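Local structure of putative acetyltransferase (3D9W) at residues Leu121-Thr126 / Asp130-Cys135; Ala117-Leu122 / Asp189-Thr194; Pro153-Phe156 / Trp161-Arg164; Leu149-Asp154 / Asp175-His180; Ala67-Lys72 / Cys82-Gly87. The protein probably transfers an acetyl group from acetyl-CoA to the amino group of arylamines. All blocks are in the same frame, centred on the assembly; numbering follows the deposited sequence.

Interaction 1. Residues Leu121-Thr126 / Asp130-Cys135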
# COMPACT_ATOMS: atom_id res chain seq x y z
N LEU A 121 -5.81 -3.41 -4.67
CA LEU A 121 -4.92 -4.46 -5.14
C LEU A 121 -4.88 -4.38 -6.65
O LEU A 121 -5.85 -3.95 -7.27
CB LEU A 121 -5.41 -5.84 -4.71
CG LEU A 121 -5.27 -6.22 -3.22
CD1 LEU A 121 -5.93 -7.58 -2.96
CD2 LEU A 121 -3.79 -6.24 -2.81
N LEU A 122 -3.77 -4.80 -7.24
CA LEU A 122 -3.64 -4.77 -8.69
C LEU A 122 -3.32 -6.15 -9.29
O LEU A 122 -2.36 -6.80 -8.88
CB LEU A 122 -2.56 -3.76 -9.10
CG LEU A 122 -2.77 -2.31 -8.67
CD1 LEU A 122 -1.54 -1.46 -9.02
CD2 LEU A 122 -4.00 -1.75 -9.36
N ARG A 123 -4.16 -6.57 -10.23
CA ARG A 123 -4.01 -7.84 -10.96
C ARG A 123 -3.26 -7.41 -12.23
O ARG A 123 -3.80 -6.66 -13.06
CB ARG A 123 -5.39 -8.40 -11.30
CG ARG A 123 -5.42 -9.66 -12.17
CD ARG A 123 -6.81 -9.85 -12.76
NE ARG A 123 -6.90 -10.95 -13.72
CZ ARG A 123 -7.29 -12.18 -13.41
NH1 ARG A 123 -7.64 -12.48 -12.16
NH2 ARG A 123 -7.35 -13.12 -14.35
N VAL A 124 -2.03 -7.89 -12.38
CA VAL A 124 -1.19 -7.50 -13.52
C VAL A 124 -0.75 -8.62 -14.46
O VAL A 124 -0.48 -9.75 -14.04
CB VAL A 124 0.09 -6.79 -12.98
CG1 VAL A 124 0.87 -6.15 -14.12
CG2 VAL A 124 -0.31 -5.76 -11.95
N THR A 125 -0.67 -8.30 -15.75
CA THR A 125 -0.26 -9.25 -16.79
C THR A 125 0.91 -8.70 -17.62
O THR A 125 0.85 -7.57 -18.11
CB THR A 125 -1.42 -9.56 -17.73
OG1 THR A 125 -1.79 -8.36 -18.43
CG2 THR A 125 -2.61 -10.08 -16.95
N THR A 126 1.96 -9.50 -17.78
CA THR A 126 3.12 -9.05 -18.55
C THR A 126 3.01 -9.47 -20.01
O THR A 126 2.03 -10.09 -20.42
CB THR A 126 4.45 -9.59 -17.97
OG1 THR A 126 4.70 -10.93 -18.44
CG2 THR A 126 4.40 -9.58 -16.44
N ASP A 130 1.11 -15.66 -20.01
CA ASP A 130 -0.24 -15.45 -19.51
C ASP A 130 -0.40 -15.49 -18.00
O ASP A 130 -1.52 -15.48 -17.50
CB ASP A 130 -1.19 -16.47 -20.14
CG ASP A 130 -0.73 -16.94 -21.52
OD1 ASP A 130 -1.58 -16.96 -22.45
OD2 ASP A 130 0.47 -17.31 -21.68
N ARG A 131 0.71 -15.54 -17.27
CA ARG A 131 0.63 -15.60 -15.81
C ARG A 131 0.05 -14.32 -15.27
O ARG A 131 0.29 -13.25 -15.80
CB ARG A 131 1.99 -15.86 -15.20
CG ARG A 131 2.45 -17.27 -15.40
CD ARG A 131 3.90 -17.30 -15.76
NE ARG A 131 4.78 -17.48 -14.62
CZ ARG A 131 6.04 -17.07 -14.62
NH1 ARG A 131 6.51 -16.45 -15.71
NH2 ARG A 131 6.84 -17.30 -13.58
N VAL A 132 -0.71 -14.44 -14.19
CA VAL A 132 -1.35 -13.30 -13.56
C VAL A 132 -0.58 -12.90 -12.30
O VAL A 132 -0.32 -13.73 -11.43
CB VAL A 132 -2.78 -13.65 -13.16
CG1 VAL A 132 -3.42 -12.50 -12.42
CG2 VAL A 132 -3.58 -14.00 -14.41
N TRP A 133 -0.21 -11.63 -12.21
CA TRP A 133 0.52 -11.16 -11.04
C TRP A 133 -0.25 -10.17 -10.19
O TRP A 133 -0.88 -9.24 -10.70
CB TRP A 133 1.85 -10.56 -11.47
CG TRP A 133 2.66 -11.55 -12.21
CD1 TRP A 133 2.67 -11.75 -13.56
CD2 TRP A 133 3.52 -12.54 -11.65
NE1 TRP A 133 3.48 -12.81 -13.88
CE2 TRP A 133 4.01 -13.32 -12.72
CE3 TRP A 133 3.91 -12.85 -10.35
CZ2 TRP A 133 4.89 -14.39 -12.53
CZ3 TRP A 133 4.78 -13.91 -10.15
CH2 TRP A 133 5.26 -14.67 -11.24
N MET A 134 -0.20 -10.39 -8.87
CA MET A 134 -0.86 -9.53 -7.92
C MET A 134 0.15 -8.54 -7.39
O MET A 134 1.18 -8.93 -6.84
CB MET A 134 -1.42 -10.35 -6.76
CG MET A 134 -2.53 -11.28 -7.16
SD MET A 134 -3.87 -10.34 -7.86
CE MET A 134 -4.26 -9.27 -6.46
N CYS A 135 -0.13 -7.25 -7.57
CA CYS A 135 0.77 -6.21 -7.07
C CYS A 135 0.11 -5.46 -5.92
O CYS A 135 -0.85 -4.71 -6.10
CB CYS A 135 1.15 -5.24 -8.19
SG CYS A 135 2.07 -6.02 -9.57
O HOH W 1 4.70 -13.28 -16.74
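Cys135 and Val124 meet on one face of the sheet. SG of Cys135 lies 3.4 Å from CG2 of Val124. Val124 has CG1 anti to its backbone N (chi1 -170°), which leaves CG2 as the branch that meets the sulfur. CB of Cys135 also packs on CB of Leu122, 4.1 Å away. Leu38 of helix 35-48 and Phe89 of helix 82-95 cover this face. Strands 117-125 and 132-135 form an antiparallel beta hairpin, with Leu122-Cys135 and Val124-Trp133 as its hydrogen-bonded pairs. Cys135 N reaches Leu122 O at 2.6 Å, and the bond is nearly straight (171°). Val132 lies on the other face with Arg123. Its CG1 sits over the middle of the guanidinium, 4.0 Å from CZ of Arg123, and touches CG of the same arginine at 3.5 Å. Met134 is bent twice, and its CE comes back to CB of Leu121, at 4.0 Å. Toward the turn, one water joins Trp133 NE1 to Thr126 OG1, which is also hydrogen-bonded to Asp128.

Interaction 2. Residues Ala117-Leu122 / Asp189-Thr194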
# COMPACT_ATOMS: atom_id res chain seq x y z
N ALA A 117 -14.24 -3.78 2.30
CA ALA A 117 -13.37 -4.10 1.17
C ALA A 117 -12.86 -2.74 0.70
O ALA A 117 -13.44 -2.11 -0.18
CB ALA A 117 -14.16 -4.80 0.06
N THR A 118 -11.77 -2.29 1.32
CA THR A 118 -11.21 -0.99 1.00
C THR A 118 -9.69 -1.02 0.82
O THR A 118 -9.01 -0.01 1.03
CB THR A 118 -11.57 0.02 2.09
OG1 THR A 118 -10.93 -0.35 3.32
CG2 THR A 118 -13.08 0.03 2.32
N HIS A 119 -9.16 -2.17 0.43
CA HIS A 119 -7.73 -2.29 0.23
C HIS A 119 -7.36 -2.54 -1.24
O HIS A 119 -7.50 -3.65 -1.76
CB HIS A 119 -7.16 -3.42 1.08
CG HIS A 119 -5.69 -3.58 0.91
ND1 HIS A 119 -4.79 -2.58 1.22
CD2 HIS A 119 -4.96 -4.59 0.38
CE1 HIS A 119 -3.58 -2.96 0.87
NE2 HIS A 119 -3.65 -4.18 0.36
N ALA A 120 -6.88 -1.48 -1.90
CA ALA A 120 -6.52 -1.54 -3.31
C ALA A 120 -5.49 -2.61 -3.66
O ALA A 120 -4.42 -2.70 -3.04
CB ALA A 120 -6.03 -0.18 -3.75
N LEU A 121 -5.81 -3.41 -4.67
CA LEU A 121 -4.92 -4.46 -5.14
C LEU A 121 -4.88 -4.38 -6.65
O LEU A 121 -5.85 -3.95 -7.27
CB LEU A 121 -5.41 -5.84 -4.71
CG LEU A 121 -5.27 -6.22 -3.22
CD1 LEU A 121 -5.93 -7.58 -2.96
CD2 LEU A 121 -3.79 -6.24 -2.81
N LEU A 122 -3.77 -4.80 -7.24
CA LEU A 122 -3.64 -4.77 -8.69
C LEU A 122 -3.32 -6.15 -9.29
O LEU A 122 -2.36 -6.80 -8.88
CB LEU A 122 -2.56 -3.76 -9.10
CG LEU A 122 -2.77 -2.31 -8.67
CD1 LEU A 122 -1.54 -1.46 -9.02
CD2 LEU A 122 -4.00 -1.75 -9.36
N ASP A 189 -3.39 -14.22 8.69
CA ASP A 189 -4.07 -13.85 7.47
C ASP A 189 -4.02 -12.33 7.37
O ASP A 189 -4.54 -11.61 8.22
CB ASP A 189 -5.51 -14.36 7.51
CG ASP A 189 -6.23 -13.95 8.79
OD1 ASP A 189 -6.67 -12.78 8.89
OD2 ASP A 189 -6.35 -14.80 9.71
N ARG A 190 -3.35 -11.83 6.34
CA ARG A 190 -3.27 -10.40 6.16
C ARG A 190 -4.65 -9.92 5.73
O ARG A 190 -5.33 -9.22 6.47
CB ARG A 190 -2.22 -10.03 5.10
CG ARG A 190 -2.08 -8.53 4.86
CD ARG A 190 -1.16 -8.16 3.70
NE ARG A 190 0.25 -8.24 4.06
CZ ARG A 190 1.24 -7.65 3.38
NH1 ARG A 190 0.95 -6.93 2.30
NH2 ARG A 190 2.50 -7.78 3.78
N TYR A 191 -5.08 -10.35 4.54
CA TYR A 191 -6.37 -9.94 4.03
C TYR A 191 -6.99 -10.98 3.11
O TYR A 191 -6.41 -12.02 2.85
CB TYR A 191 -6.22 -8.63 3.25
CG TYR A 191 -5.17 -8.65 2.15
CD1 TYR A 191 -5.24 -9.57 1.09
CD2 TYR A 191 -4.10 -7.75 2.15
CE1 TYR A 191 -4.28 -9.59 0.08
CE2 TYR A 191 -3.14 -7.77 1.15
CZ TYR A 191 -3.23 -8.68 0.12
OH TYR A 191 -2.27 -8.69 -0.85
N THR A 192 -8.18 -10.68 2.61
CA THR A 192 -8.85 -11.56 1.68
C THR A 192 -9.33 -10.70 0.51
O THR A 192 -9.55 -9.51 0.67
CB THR A 192 -10.08 -12.23 2.30
OG1 THR A 192 -11.10 -11.25 2.53
CG2 THR A 192 -9.72 -12.91 3.61
N PHE A 193 -9.47 -11.30 -0.67
CA PHE A 193 -9.95 -10.55 -1.83
C PHE A 193 -10.62 -11.43 -2.87
O PHE A 193 -10.36 -12.63 -2.95
CB PHE A 193 -8.82 -9.75 -2.48
CG PHE A 193 -7.77 -10.59 -3.16
CD1 PHE A 193 -6.71 -11.12 -2.44
CD2 PHE A 193 -7.82 -10.81 -4.53
CE1 PHE A 193 -5.71 -11.84 -3.07
CE2 PHE A 193 -6.83 -11.53 -5.17
CZ PHE A 193 -5.77 -12.04 -4.45
N THR A 194 -11.49 -10.81 -3.66
CA THR A 194 -12.20 -11.51 -4.72
C THR A 194 -11.58 -11.07 -6.03
O THR A 194 -10.71 -10.21 -6.05
CB THR A 194 -13.71 -11.17 -4.73
OG1 THR A 194 -13.91 -9.79 -5.06
CG2 THR A 194 -14.32 -11.47 -3.37
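The rings of His119 and Tyr191 meet at a slant, with centroids 5.1 Å apart and planes 36° apart. The CD2-NE2 side of the imidazole meets the CD2-CE2 side of the phenol, with His119 NE2 3.7 Å from Tyr191 CE2. Leu121 divides its branches between two rings. CD1 of Leu121 stands over the face of Phe193, 3.9 Å from the ring centroid, in a CH-pi contact. CD2 of Leu121 comes up to the hydroxyl end of Tyr191, 3.5 Å from OH. Phe193 holds CG between its backbone N and carbonyl carbon (chi1 68°), which presents the ring face to the leucine. Tyr191 OH is hydrogen-bonded to Tyr147 OH. The segments 117-122 and 189-193 run at 103° to each other, with strand 99-107 between them in the sheet order. The contact is buried. His119 NE2 is hydrogen-bonded to Asp136 OD1, and Cys82 packs against the imidazole. This is consistent with the Cys-His-Asp catalytic triad of arylamine N-acetyltransferases.

Interaction 3. Residues Pro153-Phe156 / Trp161-Arg164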
# COMPACT_ATOMS: atom_id res chain seq x y z
N PRO A 153 -0.41 -22.73 -1.01
CA PRO A 153 -0.57 -22.93 0.43
C PRO A 153 0.76 -23.06 1.17
O PRO A 153 0.86 -22.72 2.35
CB PRO A 153 -1.41 -24.21 0.51
CG PRO A 153 -0.96 -24.96 -0.70
CD PRO A 153 -0.91 -23.89 -1.76
N ASP A 154 1.77 -23.53 0.47
CA ASP A 154 3.08 -23.71 1.07
C ASP A 154 3.91 -22.43 1.16
O ASP A 154 4.01 -21.65 0.20
CB ASP A 154 3.86 -24.77 0.29
CG ASP A 154 3.12 -26.10 0.22
OD1 ASP A 154 2.69 -26.59 1.29
OD2 ASP A 154 2.97 -26.65 -0.89
N GLU A 155 4.49 -22.21 2.34
CA GLU A 155 5.31 -21.04 2.59
C GLU A 155 6.30 -20.75 1.46
O GLU A 155 7.16 -21.57 1.16
CB GLU A 155 6.11 -21.23 3.89
CG GLU A 155 7.03 -20.05 4.23
CD GLU A 155 7.99 -20.34 5.40
OE1 GLU A 155 7.50 -20.80 6.46
OE2 GLU A 155 9.21 -20.09 5.25
N PHE A 156 6.15 -19.59 0.83
CA PHE A 156 7.08 -19.16 -0.22
C PHE A 156 7.66 -17.83 0.22
O PHE A 156 7.19 -17.24 1.20
CB PHE A 156 6.40 -19.04 -1.59
CG PHE A 156 5.23 -18.11 -1.63
CD1 PHE A 156 3.96 -18.55 -1.28
CD2 PHE A 156 5.39 -16.80 -2.07
CE1 PHE A 156 2.86 -17.70 -1.38
CE2 PHE A 156 4.29 -15.95 -2.17
CZ PHE A 156 3.02 -16.40 -1.83
N TRP A 161 10.68 -12.18 3.11
CA TRP A 161 9.43 -12.23 3.85
C TRP A 161 8.66 -13.46 3.41
O TRP A 161 8.58 -13.74 2.22
CB TRP A 161 8.65 -10.94 3.60
CG TRP A 161 9.49 -9.72 3.85
CD1 TRP A 161 10.44 -9.19 3.01
CD2 TRP A 161 9.54 -8.95 5.06
NE1 TRP A 161 11.08 -8.14 3.63
CE2 TRP A 161 10.55 -7.97 4.89
CE3 TRP A 161 8.84 -8.99 6.26
CZ2 TRP A 161 10.87 -7.04 5.88
CZ3 TRP A 161 9.16 -8.07 7.25
CH2 TRP A 161 10.16 -7.11 7.06
N ARG A 162 8.12 -14.20 4.37
CA ARG A 162 7.40 -15.44 4.10
C ARG A 162 5.89 -15.26 3.97
O ARG A 162 5.26 -14.57 4.78
CB ARG A 162 7.71 -16.44 5.21
CG ARG A 162 9.21 -16.62 5.45
CD ARG A 162 9.52 -16.89 6.92
NE ARG A 162 8.86 -18.10 7.42
CZ ARG A 162 8.83 -18.45 8.71
NH1 ARG A 162 9.41 -17.69 9.62
NH2 ARG A 162 8.21 -19.57 9.09
N PHE A 163 5.31 -15.90 2.95
CA PHE A 163 3.88 -15.83 2.66
C PHE A 163 3.27 -17.18 2.27
O PHE A 163 3.96 -18.20 2.16
CB PHE A 163 3.60 -14.86 1.51
CG PHE A 163 4.06 -13.46 1.77
CD1 PHE A 163 3.26 -12.57 2.46
CD2 PHE A 163 5.30 -13.03 1.31
CE1 PHE A 163 3.69 -11.26 2.70
CE2 PHE A 163 5.73 -11.72 1.53
CZ PHE A 163 4.93 -10.84 2.23
N ARG A 164 1.96 -17.14 2.04
CA ARG A 164 1.14 -18.28 1.63
C ARG A 164 -0.10 -17.72 0.95
O ARG A 164 -0.84 -16.94 1.54
CB ARG A 164 0.67 -19.09 2.85
CG ARG A 164 1.69 -20.01 3.48
CD ARG A 164 1.12 -20.61 4.77
NE ARG A 164 2.14 -21.38 5.49
CZ ARG A 164 2.00 -21.86 6.73
NH1 ARG A 164 0.86 -21.64 7.40
NH2 ARG A 164 2.99 -22.55 7.29
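Phe156 and Phe163 are joined by two backbone hydrogen bonds. Phe156 N binds Phe163 O at 2.9 Å, and Phe163 N returns the bond to Phe156 O at the same 2.9 Å. The ionic contact is a salt bridge between Glu155 and Arg162. NE of Arg162 is 3.0 Å from OE2 of Glu155, and NH2 of Arg162 donates to OE1 of Glu155 at 3.0 Å. The two flat groups are twisted by 50°. OE1 is met from above the carboxylate plane, although it lies in the guanidinium plane. Arg162 also makes a cation-pi contact with Phe182, and Arg164 with Trp187. Packing completes the contact. Phe156 has chi1 57°, which swings its ring back over the partner strand. In a CH-pi contact, CB of Phe163 lies over one face of that ring, toward its rim, 3.7 Å from CZ of Phe156. CG and CD of Arg164 run past Pro153 O. The chain turns a corner at Asp154 and enters this antiparallel beta hairpin, strands 155-158 and 161-169, at one edge of the large sheet.

Interaction 4. Residues Leu149-Asp154 / Asp175-His180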
# COMPACT_ATOMS: atom_id res chain seq x y z
N LEU A 149 -0.95 -14.99 -9.11
CA LEU A 149 -2.33 -15.25 -8.70
C LEU A 149 -2.71 -16.72 -8.83
O LEU A 149 -3.59 -17.05 -9.62
CB LEU A 149 -3.31 -14.40 -9.53
CG LEU A 149 -4.67 -14.02 -8.93
CD1 LEU A 149 -5.77 -14.45 -9.88
CD2 LEU A 149 -4.87 -14.65 -7.56
N ARG A 150 -2.07 -17.60 -8.06
CA ARG A 150 -2.39 -19.03 -8.09
C ARG A 150 -2.23 -19.66 -6.70
O ARG A 150 -1.48 -19.16 -5.87
CB ARG A 150 -1.49 -19.77 -9.07
CG ARG A 150 -0.07 -19.96 -8.57
CD ARG A 150 0.76 -20.76 -9.55
NE ARG A 150 2.16 -20.81 -9.15
CZ ARG A 150 2.64 -21.57 -8.17
NH1 ARG A 150 1.82 -22.35 -7.48
NH2 ARG A 150 3.93 -21.53 -7.88
N PRO A 151 -2.93 -20.77 -6.44
CA PRO A 151 -2.85 -21.45 -5.15
C PRO A 151 -1.42 -21.75 -4.72
O PRO A 151 -0.67 -22.40 -5.45
CB PRO A 151 -3.65 -22.73 -5.39
CG PRO A 151 -4.68 -22.30 -6.37
CD PRO A 151 -3.87 -21.46 -7.34
N GLN A 152 -1.05 -21.27 -3.53
CA GLN A 152 0.29 -21.49 -2.99
C GLN A 152 0.17 -21.62 -1.48
O GLN A 152 0.60 -20.75 -0.72
CB GLN A 152 1.22 -20.32 -3.36
CG GLN A 152 1.47 -20.16 -4.86
CD GLN A 152 2.32 -18.95 -5.20
OE1 GLN A 152 3.49 -18.86 -4.81
NE2 GLN A 152 1.73 -18.00 -5.92
N PRO A 153 -0.41 -22.73 -1.01
CA PRO A 153 -0.57 -22.93 0.43
C PRO A 153 0.76 -23.06 1.17
O PRO A 153 0.86 -22.72 2.35
CB PRO A 153 -1.41 -24.21 0.51
CG PRO A 153 -0.96 -24.96 -0.70
CD PRO A 153 -0.91 -23.89 -1.76
N ASP A 154 1.77 -23.53 0.47
CA ASP A 154 3.08 -23.71 1.07
C ASP A 154 3.91 -22.43 1.16
O ASP A 154 4.01 -21.65 0.20
CB ASP A 154 3.86 -24.77 0.29
CG ASP A 154 3.12 -26.10 0.22
OD1 ASP A 154 2.69 -26.59 1.29
OD2 ASP A 154 2.97 -26.65 -0.89
N ASP A 175 -14.60 -17.14 -5.77
CA ASP A 175 -13.22 -17.22 -5.31
C ASP A 175 -12.99 -16.29 -4.13
O ASP A 175 -13.42 -15.13 -4.15
CB ASP A 175 -12.26 -16.82 -6.42
CG ASP A 175 -11.95 -17.95 -7.35
OD1 ASP A 175 -12.26 -19.11 -6.98
OD2 ASP A 175 -11.39 -17.69 -8.43
N LEU A 176 -12.32 -16.80 -3.11
CA LEU A 176 -11.98 -15.99 -1.95
C LEU A 176 -10.51 -16.25 -1.66
O LEU A 176 -10.15 -17.30 -1.13
CB LEU A 176 -12.83 -16.36 -0.74
CG LEU A 176 -12.54 -15.51 0.50
CD1 LEU A 176 -12.89 -14.04 0.24
CD2 LEU A 176 -13.34 -16.05 1.67
N TRP A 177 -9.65 -15.31 -2.04
CA TRP A 177 -8.23 -15.49 -1.82
C TRP A 177 -7.80 -14.96 -0.47
O TRP A 177 -8.36 -13.99 0.04
CB TRP A 177 -7.42 -14.78 -2.91
CG TRP A 177 -7.70 -15.26 -4.28
CD1 TRP A 177 -8.71 -14.86 -5.12
CD2 TRP A 177 -6.95 -16.24 -5.00
NE1 TRP A 177 -8.63 -15.52 -6.32
CE2 TRP A 177 -7.56 -16.38 -6.27
CE3 TRP A 177 -5.82 -17.01 -4.70
CZ2 TRP A 177 -7.07 -17.26 -7.24
CZ3 TRP A 177 -5.34 -17.88 -5.66
CH2 TRP A 177 -5.96 -18.00 -6.92
N VAL A 178 -6.80 -15.62 0.11
CA VAL A 178 -6.28 -15.22 1.41
C VAL A 178 -4.75 -15.24 1.38
O VAL A 178 -4.14 -16.29 1.19
CB VAL A 178 -6.74 -16.18 2.52
CG1 VAL A 178 -6.55 -15.53 3.88
CG2 VAL A 178 -8.18 -16.59 2.31
N LEU A 179 -4.15 -14.08 1.57
CA LEU A 179 -2.70 -13.99 1.60
C LEU A 179 -2.28 -14.08 3.06
O LEU A 179 -2.83 -13.38 3.91
CB LEU A 179 -2.24 -12.66 1.02
CG LEU A 179 -0.72 -12.55 0.88
CD1 LEU A 179 -0.28 -13.42 -0.28
CD2 LEU A 179 -0.32 -11.10 0.65
N HIS A 180 -1.31 -14.95 3.36
CA HIS A 180 -0.84 -15.13 4.73
C HIS A 180 0.58 -14.60 4.88
O HIS A 180 1.44 -14.92 4.07
CB HIS A 180 -0.84 -16.61 5.11
CG HIS A 180 -2.20 -17.22 5.18
ND1 HIS A 180 -2.97 -17.19 6.32
CD2 HIS A 180 -2.92 -17.90 4.26
CE1 HIS A 180 -4.11 -17.83 6.10
NE2 HIS A 180 -4.10 -18.27 4.86
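The closest CA atoms, those of Pro151 and Trp177, are 8.7 Å apart, and the indole of Trp177 spans the distance. Trp177 carries the contact. Its CG is anti to the carbonyl carbon (chi1 -60°), and the indole rises from strand 175-183 toward residues 149-151. Leu149 comes down on the ring from one face. Its CD2 stands almost exactly over the six-membered ring, 3.3 Å from the centroid and 10° off the ring normal, in a CH-pi contact. The other branch sits farther out, with CD1 of Leu149 4.1 Å from Trp177 CZ2. The chain then passes from the face to the rim of the indole. The peptide between Arg150 and Pro151 meets the ring at its edge, with Pro151 N near the ring plane and 3.8 Å from Trp177 CZ3. CD of Pro151 adds a contact at 4.1 Å with Trp177 CH2. The Arg150 side chain points away from the indole; CG of Gln152 lies over one face of its guanidinium, toward the rim, and NE forms a salt bridge with Glu148. Trp177 also stacks with Phe193. Leu149 is backbone-bonded to Val132, and Gln152 to Leu165. The linker thus bridges strands 132-135 and 161-169 across a coiled antiparallel sheet, consistent with the beta-barrel domain of arylamine N-acetyltransferases.

Interaction 5. Residues Ala67-Lys72 / Cys82-Gly87; sequences ATLQDK and CYENAG
Lys72 runs fully extended from a CG anti to its backbone N (chi1 -174°), and Glu84 has CG anti to its carbonyl carbon (chi1 -65°) with the chain extended beyond. These torsions carry the two charged ends across the gap between the helices. The side chains cross at about a right angle. NZ of Lys72 donates to OE2 of Glu84 at 2.7 Å in a salt bridge, with the nitrogen approaching nearly along the C-O bond. The other carboxylate oxygen, OE1, accepts from Tyr81 N. Both oxygens of this buried glutamate therefore have a partner, and the lysine probably offsets its negative charge. Leu69 packs against the root of Glu84. Its CD2 lies 3.8 Å from CB of Glu84. Its CD1 approaches the backbone, 3.5 Å from Glu84 O and 4.0 Å from C of Gly87, which has no side chain to stand in between. The two helical segments cross at -95°, with their axes 10.2 Å apart. Helix 82-95 lies between helix 66-73 and the large sheet. On the sheet side Ala86 packs on Ala120 of strand 117-125, and Tyr83 touches both that strand and helix 200-212.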
# COMPACT_ATOMS: atom_id res chain seq x y z
N ALA A 67 -2.67 14.40 -10.35
CA ALA A 67 -2.05 15.68 -10.06
C ALA A 67 -1.55 15.66 -8.62
O ALA A 67 -0.35 15.73 -8.37
CB ALA A 67 -3.04 16.79 -10.25
N THR A 68 -2.47 15.56 -7.68
CA THR A 68 -2.09 15.54 -6.27
C THR A 68 -1.14 14.39 -5.94
O THR A 68 -0.09 14.60 -5.33
CB THR A 68 -3.32 15.43 -5.37
OG1 THR A 68 -4.33 16.33 -5.84
CG2 THR A 68 -2.95 15.81 -3.95
N LEU A 69 -1.50 13.18 -6.34
CA LEU A 69 -0.68 12.00 -6.08
C LEU A 69 0.78 12.21 -6.47
O LEU A 69 1.68 11.67 -5.82
CB LEU A 69 -1.22 10.77 -6.81
CG LEU A 69 -2.56 10.18 -6.40
CD1 LEU A 69 -2.69 8.82 -7.08
CD2 LEU A 69 -2.66 10.03 -4.89
N GLN A 70 1.02 12.97 -7.53
CA GLN A 70 2.38 13.22 -7.97
C GLN A 70 3.08 14.32 -7.20
O GLN A 70 4.27 14.24 -6.95
CB GLN A 70 2.41 13.56 -9.46
CG GLN A 70 2.06 12.39 -10.35
CD GLN A 70 2.26 12.70 -11.82
OE1 GLN A 70 3.38 12.94 -12.27
NE2 GLN A 70 1.17 12.71 -12.58
N ASP A 71 2.34 15.36 -6.81
CA ASP A 71 2.97 16.45 -6.07
C ASP A 71 3.28 16.03 -4.63
O ASP A 71 4.19 16.58 -3.99
CB ASP A 71 2.07 17.71 -6.06
CG ASP A 71 2.01 18.41 -7.43
OD1 ASP A 71 3.07 18.56 -8.09
OD2 ASP A 71 0.91 18.85 -7.83
N LYS A 72 2.53 15.05 -4.14
CA LYS A 72 2.67 14.54 -2.78
C LYS A 72 3.68 13.39 -2.67
O LYS A 72 4.62 13.45 -1.87
CB LYS A 72 1.31 14.08 -2.29
CG LYS A 72 1.25 13.64 -0.84
CD LYS A 72 -0.16 13.19 -0.51
CE LYS A 72 -0.36 12.90 0.96
NZ LYS A 72 -1.78 12.55 1.21
N CYS A 82 -2.97 2.81 0.87
CA CYS A 82 -3.30 1.93 -0.25
C CYS A 82 -3.79 2.58 -1.55
O CYS A 82 -3.14 2.44 -2.59
CB CYS A 82 -4.31 0.87 0.20
SG CYS A 82 -5.97 1.49 0.60
N TYR A 83 -4.91 3.28 -1.51
CA TYR A 83 -5.45 3.91 -2.71
C TYR A 83 -4.49 4.89 -3.38
O TYR A 83 -4.29 4.85 -4.59
CB TYR A 83 -6.76 4.63 -2.38
CG TYR A 83 -7.90 3.71 -1.98
CD1 TYR A 83 -8.50 2.87 -2.92
CD2 TYR A 83 -8.38 3.68 -0.67
CE1 TYR A 83 -9.55 2.02 -2.56
CE2 TYR A 83 -9.43 2.84 -0.30
CZ TYR A 83 -10.01 2.01 -1.26
OH TYR A 83 -11.05 1.18 -0.91
N GLU A 84 -3.89 5.76 -2.59
CA GLU A 84 -2.95 6.73 -3.13
C GLU A 84 -1.81 6.00 -3.83
O GLU A 84 -1.45 6.31 -4.96
CB GLU A 84 -2.40 7.61 -2.00
CG GLU A 84 -3.44 8.48 -1.32
CD GLU A 84 -2.95 9.07 -0.01
OE1 GLU A 84 -2.82 8.32 0.97
OE2 GLU A 84 -2.70 10.29 0.04
N ASN A 85 -1.26 5.01 -3.14
CA ASN A 85 -0.16 4.23 -3.67
C ASN A 85 -0.52 3.42 -4.90
O ASN A 85 0.18 3.46 -5.90
CB ASN A 85 0.38 3.29 -2.59
CG ASN A 85 1.62 3.84 -1.92
OD1 ASN A 85 2.61 4.11 -2.57
ND2 ASN A 85 1.57 3.99 -0.61
N ALA A 86 -1.62 2.68 -4.84
CA ALA A 86 -2.04 1.86 -5.97
C ALA A 86 -2.40 2.70 -7.18
O ALA A 86 -2.10 2.33 -8.32
CB ALA A 86 -3.21 0.97 -5.56
N GLY A 87 -3.05 3.84 -6.93
CA GLY A 87 -3.46 4.72 -8.02
C GLY A 87 -2.30 5.22 -8.85
O GLY A 87 -2.38 5.33 -10.08

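Overall arrangement
From the N terminus, interaction 5 closes first, joining helices 66-73 and 82-95 through a short loop. Strand 117-125 follows and serves two contacts. Interaction 1 closes the local hairpin with strand 132-135. Interaction 2 starts from the same strand but closes a long loop, ending at strand 188-193. Interactions 3 and 4 nest inside that loop. They share Pro153 and Asp154, interaction 3 closing a hairpin and interaction 4 reaching on to strand 175-183. Interactions 1 to 4 all reach the large antiparallel sheet. Ala86 and Cys82 of interaction 5 touch interaction 2 and link the helices to it. Interactions 3 and 5 lie farthest apart, with centres about 29 Å from each other.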